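Local coordinates for A rubisco-like protein (Burkholderia fungorum, PDB 3NWR), which is probably a lyase of the rubisco-like branch of the rubisco large-chain family, related to but distinct from the carboxylating enzymes, at residues A[112-117]-A[127-132]. Numbering follows the deposited sequence.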
loop_
_atom_site.group_PDB
_atom_site.type_symbol
_atom_site.label_atom_id
_atom_site.label_comp_id
_atom_site.label_asym_id
_atom_site.label_seq_id
_atom_site.Cartn_x
_atom_site.Cartn_y
_atom_site.Cartn_z
ATOM N N ALA A 112 -2.025 8.879 5.542
ATOM C CA ALA A 112 -2.034 9.912 4.507
ATOM C C ALA A 112 -1.253 11.134 4.967
ATOM O O ALA A 112 -0.743 11.901 4.149
ATOM C CB ALA A 112 -3.471 10.308 4.169
ATOM N N THR A 113 -1.185 11.316 6.284
ATOM C CA THR A 113 -0.566 12.504 6.865
ATOM C C THR A 113 0.943 12.339 7.005
ATOM O O THR A 113 1.704 13.203 6.571
ATOM C CB THR A 113 -1.185 12.830 8.238
ATOM O OG1 THR A 113 -2.592 13.063 8.086
ATOM C CG2 THR A 113 -0.539 14.088 8.829
ATOM N N VAL A 114 1.379 11.235 7.609
ATOM C CA VAL A 114 2.812 11.023 7.842
ATOM C C VAL A 114 3.542 10.407 6.663
ATOM O O VAL A 114 4.770 10.415 6.622
ATOM C CB VAL A 114 3.079 10.177 9.100
ATOM C CG1 VAL A 114 2.521 10.889 10.336
ATOM C CG2 VAL A 114 2.497 8.771 8.949
ATOM N N ALA A 115 2.807 9.863 5.705
ATOM C CA ALA A 115 3.476 9.352 4.519
ATOM C C ALA A 115 2.935 10.105 3.295
ATOM O O ALA A 115 3.550 11.064 2.820
ATOM C CB ALA A 115 3.321 7.833 4.425
ATOM N N GLY A 116 1.771 9.700 2.824
ATOM C CA GLY A 116 1.064 10.381 1.752
ATOM C C GLY A 116 1.862 11.006 0.619
ATOM O O GLY A 116 2.759 10.377 0.057
ATOM N N ASN A 117 1.510 12.247 0.284
ATOM C CA ASN A 117 2.088 12.967 -0.850
ATOM C C ASN A 117 3.539 13.403 -0.625
ATOM O O ASN A 117 4.165 13.915 -1.545
ATOM C CB ASN A 117 1.243 14.210 -1.195
ATOM C CG ASN A 117 0.114 13.934 -2.198
ATOM O OD1 ASN A 117 -0.094 12.805 -2.652
ATOM N ND2 ASN A 117 -0.614 14.999 -2.558
ATOM N N VAL A 127 12.992 10.540 0.094
ATOM C CA VAL A 127 12.199 10.738 1.302
ATOM C C VAL A 127 11.785 9.376 1.831
ATOM O O VAL A 127 11.154 8.579 1.111
ATOM C CB VAL A 127 10.912 11.574 1.080
ATOM C CG1 VAL A 127 10.064 11.573 2.334
ATOM C CG2 VAL A 127 11.240 13.000 0.701
ATOM N N ARG A 128 12.150 9.114 3.079
ATOM C CA ARG A 128 11.772 7.877 3.742
ATOM C C ARG A 128 11.302 8.158 5.153
ATOM O O ARG A 128 11.973 8.851 5.919
ATOM C CB ARG A 128 12.944 6.905 3.778
ATOM C CG ARG A 128 12.610 5.522 4.363
ATOM C CD ARG A 128 13.845 4.674 4.280
ATOM N NE ARG A 128 13.735 3.357 4.891
ATOM C CZ ARG A 128 13.689 2.219 4.209
ATOM N NH1 ARG A 128 13.689 2.227 2.880
ATOM N NH2 ARG A 128 13.646 1.074 4.868
ATOM N N LEU A 129 10.138 7.615 5.495
ATOM C CA LEU A 129 9.632 7.697 6.854
ATOM C C LEU A 129 10.323 6.627 7.679
ATOM O O LEU A 129 10.197 5.443 7.388
ATOM C CB LEU A 129 8.124 7.463 6.858
ATOM C CG LEU A 129 7.476 7.330 8.232
ATOM C CD1 LEU A 129 7.649 8.594 9.065
ATOM C CD2 LEU A 129 5.982 6.967 8.089
ATOM N N LEU A 130 11.077 7.046 8.690
ATOM C CA LEU A 130 11.880 6.123 9.497
ATOM C C LEU A 130 11.148 5.574 10.716
ATOM O O LEU A 130 11.237 4.383 11.025
ATOM C CB LEU A 130 13.155 6.823 9.983
ATOM C CG LEU A 130 13.993 7.504 8.908
ATOM C CD1 LEU A 130 15.158 8.262 9.560
ATOM C CD2 LEU A 130 14.500 6.485 7.903
ATOM N N SER A 131 10.448 6.441 11.432
ATOM C CA SER A 131 9.875 6.035 12.702
ATOM C C SER A 131 8.758 6.970 13.139
ATOM O O SER A 131 8.644 8.096 12.647
ATOM C CB SER A 131 10.966 5.966 13.778
ATOM O OG SER A 131 11.582 7.227 13.920
ATOM N N LEU A 132 7.928 6.480 14.060
ATOM C CA LEU A 132 6.810 7.242 14.609
ATOM C C LEU A 132 6.824 7.127 16.121
ATOM O O LEU A 132 7.213 6.093 16.671
ATOM C CB LEU A 132 5.477 6.690 14.105
ATOM C CG LEU A 132 5.217 6.860 12.608
ATOM C CD1 LEU A 132 4.027 6.000 12.179
ATOM C CD2 LEU A 132 4.969 8.317 12.287
#
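Leu129 and Leu132, three positions apart on one strand, both turn their side chains to Val114, although residues so spaced would face opposite sides of a regular strand. The exception is explained by a classic beta bulge: Leu130 and Ser131 together face Asp18 of the neighbouring strand 14-23, and the extra residue resets the alternation. Val114, in the last turn of helix 107-114, uses its fork to meet both leucines. Its CG2 reaches Leu129 CD2 at 4.0 Å, while CG1 lies 4.1 Å from CD2 of Leu132; CG2 also approaches that second methyl at 4.2 Å. Leu129 places CG opposite its own amide nitrogen (chi1 172°), which carries CD2 toward Val114, where the methyl also lies 3.9 Å from Val114 O. Leu132 takes a different first torsion, CG opposite its carbonyl carbon (chi1 -67°), and sends CD2 to the same valine.

The same patch belongs to a wider apolar layer between helix and sheet. Phe98 of strand 89-99 packs on Val114, Ala17 touches both leucines, and Ala303 of helix 301-309 also reaches both, linking the N-terminal domain to the catalytic barrel domain of the same chain. Val114 O, next to the Leu129 methyl, accepts a hydrogen bond from Tyr19 OH, and Leu132 N is bonded to Gln302 OE1. The side chains thus meet through methyls alone, with one carbonyl oxygen beside them: the methyl contact probably sets shape and burial, while these bonds satisfy the polar atoms alongside.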